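Local structure of rhamnosidase B (Bacillus sp., 2OKX) at residues A206-L211 with R414-A419; G427-F432 with C437-D442; F453-E456 with I462-A465; L508-R513 with H522-R527. The protein probably removes terminal alpha-L-rhamnose units from rhamnosides by hydrolysis, as a glycoside hydrolase of family 78. One frame throughout, in Å; residues are numbered along the deposited sequence.

Contact 1. Residues A206-L211 with R414-A419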
loop_
_atom_site.group_PDB
_atom_site.type_symbol
_atom_site.label_atom_id
_atom_site.label_comp_id
_atom_site.label_asym_id
_atom_site.label_seq_id
_atom_site.Cartn_x
_atom_site.Cartn_y
_atom_site.Cartn_z
ATOM N N ALA A 206 -11.335 -15.807 12.915
ATOM C CA ALA A 206 -12.626 -15.791 13.593
ATOM C C ALA A 206 -13.496 -16.985 13.240
ATOM O O ALA A 206 -14.173 -17.540 14.102
ATOM C CB ALA A 206 -13.380 -14.496 13.265
ATOM N N SER A 207 -13.482 -17.382 11.973
ATOM C CA SER A 207 -14.316 -18.497 11.547
ATOM C C SER A 207 -13.863 -19.107 10.230
ATOM O O SER A 207 -12.968 -18.587 9.558
ATOM C CB SER A 207 -15.754 -18.012 11.370
ATOM O OG SER A 207 -15.831 -17.058 10.313
ATOM N N ILE A 208 -14.481 -20.226 9.876
ATOM C CA ILE A 208 -14.194 -20.858 8.601
ATOM C C ILE A 208 -15.479 -20.621 7.841
ATOM O O ILE A 208 -16.544 -21.097 8.236
ATOM C CB ILE A 208 -13.925 -22.365 8.733
ATOM C CG1 ILE A 208 -12.600 -22.579 9.476
ATOM C CG2 ILE A 208 -13.886 -23.006 7.330
ATOM C CD1 ILE A 208 -12.122 -24.015 9.510
ATOM N N GLN A 209 -15.380 -19.854 6.766
ATOM C CA GLN A 209 -16.541 -19.505 5.968
ATOM C C GLN A 209 -17.039 -20.626 5.071
ATOM O O GLN A 209 -18.244 -20.793 4.904
ATOM C CB GLN A 209 -16.225 -18.279 5.118
ATOM C CG GLN A 209 -17.365 -17.850 4.216
ATOM C CD GLN A 209 -17.036 -16.583 3.466
ATOM O OE1 GLN A 209 -16.883 -15.519 4.065
ATOM N NE2 GLN A 209 -16.913 -16.689 2.150
ATOM N N SER A 210 -16.120 -21.392 4.492
ATOM C CA SER A 210 -16.522 -22.479 3.610
ATOM C C SER A 210 -15.401 -23.459 3.320
ATOM O O SER A 210 -14.230 -23.197 3.605
ATOM C CB SER A 210 -17.017 -21.914 2.276
ATOM O OG SER A 210 -15.954 -21.281 1.577
ATOM N N LEU A 211 -15.790 -24.598 2.756
ATOM C CA LEU A 211 -14.857 -25.637 2.352
ATOM C C LEU A 211 -15.387 -26.075 0.997
ATOM O O LEU A 211 -16.592 -26.233 0.821
ATOM C CB LEU A 211 -14.857 -26.810 3.341
ATOM C CG LEU A 211 -13.795 -27.881 3.044
ATOM C CD1 LEU A 211 -13.454 -28.654 4.303
ATOM C CD2 LEU A 211 -14.294 -28.810 1.957
ATOM N N ARG A 414 -16.891 -30.275 11.583
ATOM C CA ARG A 414 -16.518 -29.699 12.873
ATOM C C ARG A 414 -15.018 -29.774 13.124
ATOM O O ARG A 414 -14.422 -28.818 13.607
ATOM C CB ARG A 414 -17.262 -30.399 14.017
ATOM C CG ARG A 414 -16.759 -30.020 15.417
ATOM C CD ARG A 414 -16.805 -28.507 15.659
ATOM N NE ARG A 414 -16.258 -28.138 16.967
ATOM C CZ ARG A 414 -14.958 -28.065 17.249
ATOM N NH1 ARG A 414 -14.565 -27.730 18.473
ATOM N NH2 ARG A 414 -14.050 -28.306 16.311
ATOM N N SER A 415 -14.408 -30.908 12.791
ATOM C CA SER A 415 -12.974 -31.093 13.000
ATOM C C SER A 415 -12.136 -29.959 12.430
ATOM O O SER A 415 -11.202 -29.475 13.071
ATOM C CB SER A 415 -12.497 -32.405 12.367
ATOM O OG SER A 415 -11.080 -32.497 12.408
ATOM N N VAL A 416 -12.472 -29.543 11.215
ATOM C CA VAL A 416 -11.727 -28.489 10.544
ATOM C C VAL A 416 -11.675 -27.186 11.336
ATOM O O VAL A 416 -10.694 -26.447 11.254
ATOM C CB VAL A 416 -12.314 -28.222 9.138
ATOM C CG1 VAL A 416 -11.484 -27.173 8.408
ATOM C CG2 VAL A 416 -12.334 -29.514 8.345
ATOM N N LEU A 417 -12.715 -26.902 12.112
ATOM C CA LEU A 417 -12.730 -25.669 12.897
ATOM C C LEU A 417 -11.510 -25.579 13.813
ATOM O O LEU A 417 -11.034 -24.489 14.112
ATOM C CB LEU A 417 -14.019 -25.571 13.721
ATOM C CG LEU A 417 -15.318 -25.564 12.910
ATOM C CD1 LEU A 417 -16.494 -25.342 13.847
ATOM C CD2 LEU A 417 -15.269 -24.471 11.848
ATOM N N ASN A 418 -11.002 -26.729 14.253
ATOM C CA ASN A 418 -9.833 -26.758 15.132
ATOM C C ASN A 418 -8.646 -26.050 14.493
ATOM O O ASN A 418 -7.745 -25.581 15.188
ATOM C CB ASN A 418 -9.423 -28.205 15.440
ATOM C CG ASN A 418 -10.418 -28.927 16.332
ATOM O OD1 ASN A 418 -10.398 -30.158 16.428
ATOM N ND2 ASN A 418 -11.279 -28.171 17.001
ATOM N N ALA A 419 -8.644 -25.980 13.165
ATOM C CA ALA A 419 -7.549 -25.347 12.442
ATOM C C ALA A 419 -7.369 -23.865 12.762
ATOM O O ALA A 419 -6.274 -23.325 12.612
ATOM C CB ALA A 419 -7.744 -25.537 10.934
#
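I208 drives the end of its side chain against V416 and L417 of the helical turn 414-419, and this apolar packing makes up nearly the whole interface. With CG1 anti to the carbonyl carbon (chi1 -68°) and the chain extended beyond it, CD1 becomes the leading atom. It meets V416 CG1 at 3.4 Å, tighter than ordinary van der Waals contact, the two side chains crossing at about a right angle. L417 comes in at a slant instead: its CD2 settles along the flank of I208, 4.0 Å from I208 CB. Three residues further along the strand, L211 makes a looser touch, its CD1 standing 4.3 Å from V416 CG2, the other branch of the valine.

No hydrogen bond crosses the contact. I208 CD1 also rests in van der Waals contact 3.3 Å from V416 O, a carbonyl already engaged by A419 N within residues 414-419, at 2.8 Å. That bond spans three residues, as do those from L417 N to R414 O and from N418 N to S415 O. Outside the turn, S415 OG accepts a hydrogen bond from V428 N, tying it to the following strand.

Strand 207-215 is paired with strand 436-443, where A206 and S207 form a classic beta bulge opposite D442. The arrangement is that of a beta-sandwich in which a short helical connection packs on one sheet.

Contact 2. Residues G427-F432 with C437-D442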
loop_
_atom_site.group_PDB
_atom_site.type_symbol
_atom_site.label_atom_id
_atom_site.label_comp_id
_atom_site.label_asym_id
_atom_site.label_seq_id
_atom_site.Cartn_x
_atom_site.Cartn_y
_atom_site.Cartn_z
ATOM N N GLY A 427 -7.002 -29.777 13.069
ATOM C CA GLY A 427 -8.153 -29.862 12.194
ATOM C C GLY A 427 -7.761 -30.811 11.077
ATOM O O GLY A 427 -6.739 -30.612 10.428
ATOM N N VAL A 428 -8.553 -31.853 10.864
ATOM C CA VAL A 428 -8.256 -32.828 9.823
ATOM C C VAL A 428 -9.032 -32.493 8.559
ATOM O O VAL A 428 -10.259 -32.521 8.538
ATOM C CB VAL A 428 -8.612 -34.257 10.287
ATOM C CG1 VAL A 428 -8.188 -35.282 9.232
ATOM C CG2 VAL A 428 -7.925 -34.549 11.615
ATOM N N LEU A 429 -8.301 -32.171 7.501
ATOM C CA LEU A 429 -8.914 -31.815 6.232
ATOM C C LEU A 429 -9.332 -33.033 5.431
ATOM O O LEU A 429 -8.617 -34.032 5.379
ATOM C CB LEU A 429 -7.946 -30.968 5.401
ATOM C CG LEU A 429 -7.842 -29.467 5.709
ATOM C CD1 LEU A 429 -7.760 -29.228 7.200
ATOM C CD2 LEU A 429 -6.615 -28.895 5.003
ATOM N N PRO A 430 -10.510 -32.966 4.799
ATOM C CA PRO A 430 -10.984 -34.090 3.999
ATOM C C PRO A 430 -10.134 -34.213 2.742
ATOM O O PRO A 430 -9.648 -33.213 2.204
ATOM C CB PRO A 430 -12.423 -33.700 3.683
ATOM C CG PRO A 430 -12.337 -32.207 3.575
ATOM C CD PRO A 430 -11.488 -31.862 4.784
ATOM N N VAL A 431 -9.939 -35.444 2.291
ATOM C CA VAL A 431 -9.175 -35.695 1.081
ATOM C C VAL A 431 -10.182 -36.094 0.014
ATOM O O VAL A 431 -10.929 -37.057 0.186
ATOM C CB VAL A 431 -8.172 -36.847 1.270
ATOM C CG1 VAL A 431 -7.433 -37.105 -0.033
ATOM C CG2 VAL A 431 -7.193 -36.504 2.376
ATOM N N PHE A 432 -10.222 -35.336 -1.076
ATOM C CA PHE A 432 -11.144 -35.633 -2.160
ATOM C C PHE A 432 -10.450 -36.538 -3.168
ATOM O O PHE A 432 -9.255 -36.390 -3.428
ATOM C CB PHE A 432 -11.601 -34.338 -2.835
ATOM C CG PHE A 432 -12.368 -33.424 -1.923
ATOM C CD1 PHE A 432 -11.880 -32.157 -1.613
ATOM C CD2 PHE A 432 -13.568 -33.843 -1.351
ATOM C CE1 PHE A 432 -12.575 -31.319 -0.743
ATOM C CE2 PHE A 432 -14.270 -33.013 -0.479
ATOM C CZ PHE A 432 -13.770 -31.748 -0.176
ATOM N N CYS A 437 -8.630 -29.334 -1.892
ATOM C CA CYS A 437 -9.440 -28.911 -0.756
ATOM C C CYS A 437 -9.226 -27.427 -0.487
ATOM O O CYS A 437 -8.141 -27.018 -0.087
ATOM C CB CYS A 437 -9.064 -29.706 0.496
ATOM S SG CYS A 437 -10.042 -29.274 1.959
ATOM N N GLU A 438 -10.264 -26.629 -0.711
ATOM C CA GLU A 438 -10.172 -25.193 -0.486
ATOM C C GLU A 438 -10.891 -24.759 0.790
ATOM O O GLU A 438 -12.074 -25.036 0.973
ATOM C CB GLU A 438 -10.772 -24.432 -1.665
ATOM C CG GLU A 438 -10.911 -22.929 -1.415
ATOM C CD GLU A 438 -11.834 -22.265 -2.414
ATOM O OE1 GLU A 438 -11.413 -22.049 -3.571
ATOM O OE2 GLU A 438 -12.989 -21.971 -2.041
ATOM N N LEU A 439 -10.164 -24.079 1.664
ATOM C CA LEU A 439 -10.733 -23.564 2.902
ATOM C C LEU A 439 -10.736 -22.043 2.818
ATOM O O LEU A 439 -9.730 -21.450 2.443
ATOM C CB LEU A 439 -9.872 -23.968 4.100
ATOM C CG LEU A 439 -10.178 -25.233 4.900
ATOM C CD1 LEU A 439 -10.326 -26.426 3.989
ATOM C CD2 LEU A 439 -9.059 -25.444 5.912
ATOM N N VAL A 440 -11.861 -21.412 3.142
ATOM C CA VAL A 440 -11.909 -19.952 3.159
ATOM C C VAL A 440 -11.942 -19.590 4.637
ATOM O O VAL A 440 -12.927 -19.846 5.331
ATOM C CB VAL A 440 -13.155 -19.379 2.445
ATOM C CG1 VAL A 440 -13.195 -17.861 2.619
ATOM C CG2 VAL A 440 -13.094 -19.706 0.957
ATOM N N ILE A 441 -10.835 -19.029 5.109
ATOM C CA ILE A 441 -10.667 -18.646 6.504
ATOM C C ILE A 441 -11.002 -17.169 6.661
ATOM O O ILE A 441 -10.432 -16.338 5.966
ATOM C CB ILE A 441 -9.197 -18.861 6.945
ATOM C CG1 ILE A 441 -8.775 -20.313 6.682
ATOM C CG2 ILE A 441 -9.027 -18.496 8.403
ATOM C CD1 ILE A 441 -9.597 -21.331 7.409
ATOM N N ASP A 442 -11.914 -16.848 7.573
ATOM C CA ASP A 442 -12.309 -15.457 7.808
ATOM C C ASP A 442 -11.650 -14.923 9.074
ATOM O O ASP A 442 -11.918 -15.410 10.174
ATOM C CB ASP A 442 -13.835 -15.358 7.945
ATOM C CG ASP A 442 -14.333 -13.918 8.049
ATOM O OD1 ASP A 442 -13.507 -12.977 8.060
ATOM O OD2 ASP A 442 -15.566 -13.731 8.119
#
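C437 packs against P430 and F432, while L429 reaches on to L439, where a connection of the beta-sandwich passes from one sheet to the other: strand 427-428 pairs with strand 520-528, and strand 436-443 belongs to the facing sheet. No hydrogen bond joins residues 427-432 to 437-442; side-chain orientation carries the contact.

F432 turns the edge of its ring, not a face, to the start of the strand. C437 CA lies in the ring plane, 4.0 Å from F432 CE1, with C437 CB at nearly the same distance from that atom. The sulfur is off to one side: C437 SG is 5.4 Å from the centroid of the F432 ring and 61° from its normal, an oblique sulfur-aromatic contact. F432 also leans on L211 of the neighbouring strand.

The direction of the thiol follows from its torsion. SG is anti to the backbone N (chi1 -179°), which brings it down beside the proline, whose ring carbons CG and CD both approach the sulfur. Backbone also takes part, since C437 CB comes within 3.9 Å of P430 O.

L429 is buried, with its CG 4.4 Å from C437 SG. Only the last step is between aliphatic groups on both sides, and it is made by two leucine methyls, L429 CD1 lying 4.2 Å from L439 CD2.

Contact 3. Residues F453-E456 with I462-A465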
loop_
_atom_site.group_PDB
_atom_site.type_symbol
_atom_site.label_atom_id
_atom_site.label_comp_id
_atom_site.label_asym_id
_atom_site.label_seq_id
_atom_site.Cartn_x
_atom_site.Cartn_y
_atom_site.Cartn_z
ATOM N N PHE A 453 1.423 -20.793 9.703
ATOM C CA PHE A 453 0.684 -22.023 9.918
ATOM C C PHE A 453 1.609 -23.131 10.399
ATOM O O PHE A 453 2.833 -23.004 10.357
ATOM C CB PHE A 453 -0.015 -22.476 8.630
ATOM C CG PHE A 453 0.933 -22.849 7.517
ATOM C CD1 PHE A 453 1.275 -21.925 6.536
ATOM C CD2 PHE A 453 1.489 -24.127 7.454
ATOM C CE1 PHE A 453 2.156 -22.266 5.504
ATOM C CE2 PHE A 453 2.372 -24.480 6.427
ATOM C CZ PHE A 453 2.705 -23.547 5.451
ATOM N N GLU A 454 0.997 -24.203 10.880
ATOM C CA GLU A 454 1.710 -25.382 11.343
ATOM C C GLU A 454 0.822 -26.535 10.925
ATOM O O GLU A 454 -0.394 -26.495 11.125
ATOM C CB GLU A 454 1.888 -25.379 12.862
ATOM C CG GLU A 454 2.554 -26.646 13.382
ATOM C CD GLU A 454 2.906 -26.574 14.853
ATOM O OE1 GLU A 454 3.274 -27.619 15.421
ATOM O OE2 GLU A 454 2.823 -25.475 15.440
ATOM N N LEU A 455 1.420 -27.557 10.327
ATOM C CA LEU A 455 0.639 -28.690 9.863
ATOM C C LEU A 455 1.485 -29.940 9.654
ATOM O O LEU A 455 2.713 -29.895 9.714
ATOM C CB LEU A 455 -0.050 -28.320 8.542
ATOM C CG LEU A 455 0.862 -27.853 7.392
ATOM C CD1 LEU A 455 1.610 -29.043 6.793
ATOM C CD2 LEU A 455 0.022 -27.178 6.309
ATOM N N GLU A 456 0.800 -31.052 9.418
ATOM C CA GLU A 456 1.442 -32.333 9.140
ATOM C C GLU A 456 0.880 -32.730 7.787
ATOM O O GLU A 456 -0.327 -32.658 7.580
ATOM C CB GLU A 456 1.043 -33.401 10.159
ATOM C CG GLU A 456 1.444 -33.112 11.582
ATOM C CD GLU A 456 1.047 -34.234 12.518
ATOM O OE1 GLU A 456 0.559 -33.937 13.626
ATOM O OE2 GLU A 456 1.226 -35.412 12.150
ATOM N N ILE A 462 0.882 -29.445 -1.726
ATOM C CA ILE A 462 0.900 -28.017 -2.031
ATOM C C ILE A 462 -0.050 -27.238 -1.122
ATOM O O ILE A 462 -1.217 -27.604 -0.973
ATOM C CB ILE A 462 0.475 -27.753 -3.489
ATOM C CG1 ILE A 462 1.512 -28.336 -4.452
ATOM C CG2 ILE A 462 0.307 -26.250 -3.722
ATOM C CD1 ILE A 462 1.068 -28.295 -5.913
ATOM N N ILE A 463 0.461 -26.171 -0.517
ATOM C CA ILE A 463 -0.342 -25.314 0.350
ATOM C C ILE A 463 -0.367 -23.917 -0.277
ATOM O O ILE A 463 0.630 -23.191 -0.230
ATOM C CB ILE A 463 0.259 -25.216 1.774
ATOM C CG1 ILE A 463 0.413 -26.615 2.385
ATOM C CG2 ILE A 463 -0.648 -24.366 2.665
ATOM C CD1 ILE A 463 -0.910 -27.373 2.557
ATOM N N ASP A 464 -1.501 -23.558 -0.876
ATOM C CA ASP A 464 -1.672 -22.256 -1.520
ATOM C C ASP A 464 -2.437 -21.283 -0.627
ATOM O O ASP A 464 -3.456 -21.640 -0.030
ATOM C CB ASP A 464 -2.431 -22.411 -2.838
ATOM C CG ASP A 464 -1.561 -22.954 -3.957
ATOM O OD1 ASP A 464 -2.102 -23.207 -5.051
ATOM O OD2 ASP A 464 -0.341 -23.114 -3.746
ATOM N N ALA A 465 -1.940 -20.052 -0.546
ATOM C CA ALA A 465 -2.570 -19.022 0.267
ATOM C C ALA A 465 -2.856 -17.808 -0.604
ATOM O O ALA A 465 -2.000 -17.366 -1.368
ATOM C CB ALA A 465 -1.658 -18.635 1.420
#
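L455 and I463 meet tip to tip in the middle of this contact, and they form its tight part. L455 CD2 lies 3.9 Å from I463 CD1 and 4.0 Å from I463 CG1, so one leucine methyl addresses the whole outer arm of the isoleucine. L455 attains this reach with CG in the crowded position between its backbone N and carbonyl carbon (chi1 57°). The main chains stay well separated: even the nearest CA atoms, those of L455 and I463, are 10.1 Å apart, a spacing that side chains from both strands must fill.

F453 makes the looser part. Its ring atom CZ is 4.4 Å from I463 CG2, the methyl branch of the isoleucine, and the approach to the ring is oblique. Much of the ring's setting comes from elsewhere, as it packs edge-to-face with Y488 and touches I524.

The outer surfaces of the two strands have a different character. E454 and E456 project from the far side of strand 450-457 and are partly exposed; E454 OE1 forms a salt bridge with R494 NH1. On the other strand D464 points away from the core yet is buried, its carboxylate shared between R513 and R487.

Charge is thus kept to the outer faces, while F453, L455 and I463 meet through carbon alone. With no hydrogen bond across it, the contact probably rests on hydrophobic burial rather than directional bonding.

Contact 4. Residues L508-R513 with H522-R527. With CA (calcium ion), chain C.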
loop_
_atom_site.group_PDB
_atom_site.type_symbol
_atom_site.label_atom_id
_atom_site.label_comp_id
_atom_site.label_asym_id
_atom_site.label_seq_id
_atom_site.Cartn_x
_atom_site.Cartn_y
_atom_site.Cartn_z
ATOM N N LEU A 508 -8.905 -15.523 3.777
ATOM C CA LEU A 508 -7.784 -16.266 3.226
ATOM C C LEU A 508 -8.230 -17.563 2.570
ATOM O O LEU A 508 -8.846 -18.422 3.208
ATOM C CB LEU A 508 -6.765 -16.589 4.322
ATOM C CG LEU A 508 -5.486 -17.306 3.867
ATOM C CD1 LEU A 508 -4.623 -16.353 3.049
ATOM C CD2 LEU A 508 -4.708 -17.790 5.083
ATOM N N PHE A 509 -7.940 -17.697 1.284
ATOM C CA PHE A 509 -8.260 -18.929 0.581
ATOM C C PHE A 509 -7.043 -19.815 0.808
ATOM O O PHE A 509 -5.950 -19.494 0.345
ATOM C CB PHE A 509 -8.438 -18.687 -0.922
ATOM C CG PHE A 509 -9.769 -18.101 -1.290
ATOM C CD1 PHE A 509 -10.047 -16.757 -1.059
ATOM C CD2 PHE A 509 -10.753 -18.900 -1.866
ATOM C CE1 PHE A 509 -11.292 -16.216 -1.398
ATOM C CE2 PHE A 509 -11.999 -18.371 -2.208
ATOM C CZ PHE A 509 -12.268 -17.026 -1.972
ATOM N N LEU A 510 -7.223 -20.909 1.543
ATOM C CA LEU A 510 -6.123 -21.828 1.809
ATOM C C LEU A 510 -6.484 -23.092 1.048
ATOM O O LEU A 510 -7.433 -23.786 1.403
ATOM C CB LEU A 510 -6.009 -22.118 3.311
ATOM C CG LEU A 510 -4.780 -22.933 3.728
ATOM C CD1 LEU A 510 -3.522 -22.096 3.528
ATOM C CD2 LEU A 510 -4.905 -23.356 5.179
ATOM N N THR A 511 -5.738 -23.379 -0.013
ATOM C CA THR A 511 -6.040 -24.542 -0.837
ATOM C C THR A 511 -4.942 -25.598 -0.789
ATOM O O THR A 511 -3.771 -25.319 -1.062
ATOM C CB THR A 511 -6.307 -24.095 -2.284
ATOM O OG1 THR A 511 -7.232 -22.998 -2.268
ATOM C CG2 THR A 511 -6.918 -25.221 -3.093
ATOM N N VAL A 512 -5.343 -26.816 -0.423
ATOM C CA VAL A 512 -4.427 -27.944 -0.291
ATOM C C VAL A 512 -4.553 -28.847 -1.513
ATOM O O VAL A 512 -5.651 -29.297 -1.844
ATOM C CB VAL A 512 -4.751 -28.753 0.988
ATOM C CG1 VAL A 512 -3.721 -29.862 1.193
ATOM C CG2 VAL A 512 -4.780 -27.816 2.195
ATOM N N ARG A 513 -3.428 -29.112 -2.171
ATOM C CA ARG A 513 -3.422 -29.938 -3.377
ATOM C C ARG A 513 -2.351 -31.040 -3.394
ATOM O O ARG A 513 -1.320 -30.938 -2.730
ATOM C CB ARG A 513 -3.191 -29.061 -4.615
ATOM C CG ARG A 513 -3.710 -27.622 -4.538
ATOM C CD ARG A 513 -3.310 -26.862 -5.806
ATOM N NE ARG A 513 -3.523 -25.416 -5.715
ATOM C CZ ARG A 513 -4.672 -24.803 -5.983
ATOM N NH1 ARG A 513 -5.735 -25.500 -6.364
ATOM N NH2 ARG A 513 -4.753 -23.484 -5.869
ATOM N N HIS A 522 -2.765 -27.887 12.232
ATOM C CA HIS A 522 -2.704 -27.565 13.652
ATOM C C HIS A 522 -3.129 -26.131 13.915
ATOM O O HIS A 522 -3.738 -25.839 14.941
ATOM C CB HIS A 522 -1.297 -27.811 14.204
ATOM C CG HIS A 522 -0.982 -29.262 14.403
ATOM N ND1 HIS A 522 -0.641 -30.100 13.363
ATOM C CD2 HIS A 522 -1.018 -30.036 15.513
ATOM C CE1 HIS A 522 -0.481 -31.328 13.823
ATOM N NE2 HIS A 522 -0.704 -31.317 15.124
ATOM N N GLU A 523 -2.793 -25.238 12.993
ATOM C CA GLU A 523 -3.184 -23.840 13.110
ATOM C C GLU A 523 -2.827 -23.005 11.891
ATOM O O GLU A 523 -1.817 -23.242 11.224
ATOM C CB GLU A 523 -2.575 -23.192 14.357
ATOM C CG GLU A 523 -1.063 -23.245 14.451
ATOM C CD GLU A 523 -0.551 -22.571 15.712
ATOM O OE1 GLU A 523 -1.154 -22.792 16.781
ATOM O OE2 GLU A 523 0.450 -21.827 15.643
ATOM N N ILE A 524 -3.699 -22.047 11.597
ATOM C CA ILE A 524 -3.517 -21.107 10.501
ATOM C C ILE A 524 -3.832 -19.786 11.199
ATOM O O ILE A 524 -4.822 -19.682 11.930
ATOM C CB ILE A 524 -4.496 -21.393 9.322
ATOM C CG1 ILE A 524 -4.359 -20.313 8.244
ATOM C CG2 ILE A 524 -5.921 -21.469 9.816
ATOM C CD1 ILE A 524 -2.992 -20.258 7.576
ATOM N N TYR A 525 -2.977 -18.792 11.007
ATOM C CA TYR A 525 -3.164 -17.514 11.683
ATOM C C TYR A 525 -2.390 -16.419 10.974
ATOM O O TYR A 525 -1.768 -16.651 9.938
ATOM C CB TYR A 525 -2.628 -17.624 13.110
ATOM C CG TYR A 525 -1.174 -18.055 13.139
ATOM C CD1 TYR A 525 -0.821 -19.407 13.156
ATOM C CD2 TYR A 525 -0.149 -17.110 13.067
ATOM C CE1 TYR A 525 0.519 -19.806 13.095
ATOM C CE2 TYR A 525 1.186 -17.496 13.004
ATOM C CZ TYR A 525 1.514 -18.845 13.017
ATOM O OH TYR A 525 2.836 -19.217 12.936
ATOM N N ILE A 526 -2.431 -15.221 11.542
ATOM C CA ILE A 526 -1.683 -14.109 10.984
ATOM C C ILE A 526 -0.948 -13.410 12.112
ATOM O O ILE A 526 -1.467 -13.293 13.222
ATOM C CB ILE A 526 -2.592 -13.072 10.264
ATOM C CG1 ILE A 526 -1.712 -12.046 9.542
ATOM C CG2 ILE A 526 -3.514 -12.355 11.274
ATOM C CD1 ILE A 526 -2.469 -11.069 8.649
ATOM N N ARG A 527 0.286 -12.997 11.850
ATOM C CA ARG A 527 1.031 -12.257 12.850
ATOM C C ARG A 527 0.839 -10.822 12.393
ATOM O O ARG A 527 1.529 -10.342 11.489
ATOM C CB ARG A 527 2.514 -12.659 12.852
ATOM C CG ARG A 527 2.743 -14.112 13.286
ATOM C CD ARG A 527 4.226 -14.484 13.345
ATOM N NE ARG A 527 4.921 -13.773 14.414
ATOM C CZ ARG A 527 4.860 -14.097 15.702
ATOM N NH1 ARG A 527 4.139 -15.140 16.103
ATOM N NH2 ARG A 527 5.506 -13.364 16.595
HETATM CA CA CA C . -3.426 -26.462 17.440
HETATM O O HOH W 1 -3.657 -24.172 17.748
HETATM O O HOH W 2 -3.071 -28.810 17.088
HETATM O O HOH W 3 -5.622 -26.609 16.718
#
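The backbones of L508 and L510 run well clear of that of I524, with 9.1 Å between the CA atoms of L510 and I524 and no hydrogen bond across, as expected for strands in two facing sheets. I524 bridges this gap. Its CG1, anti to the backbone N (chi1 175°), is sent toward the leucines, and CD1 beyond it lies 3.9 Å from L508 CD2; the leucine and isoleucine side chains slant past each other. L510 is a lighter neighbour, its CD2 standing 4.4 Å from I524 CG1. All three residues are buried, and I420 packs on I524 as well.

Near the start of strand 520-528 the chain turns polar. H522 and E523 form a classic beta bulge opposite E454, and H522 O binds a calcium ion at 2.6 Å. V423 O, three waters and two further atoms complete the coordination. E523 acts from the second shell: its OE1 accepts a hydrogen bond of 3.0 Å from one of the metal-bound waters, while K202 and Y204 hold its carboxylate from outside.

The arrangement is that of a concanavalin-like beta-sandwich, with aliphatic packing between its sheets and a calcium site at a bulged strand.

The contacts follow one another along the chain, each closing before the next opens, yet they gather in one beta-sandwich. Contacts 3 and 4 have centres 6 Å apart and span the space between the same two sheets: strands 462-472 and 507-513 are neighbours in one, strands 450-457 and 520-528 in the other. Contact 2, 9 Å from contact 4, bridges the same sheets through strands 436-443 and 427-428. Contact 1 adds strand 207-215 and lies 8 Å from contact 2 but 15 Å from contact 3. A419 O probably bonds I524 N, joining contact 1 to contact 4. Segments far apart in sequence, from strand 207-215 to strand 520-528, thus build one sandwich.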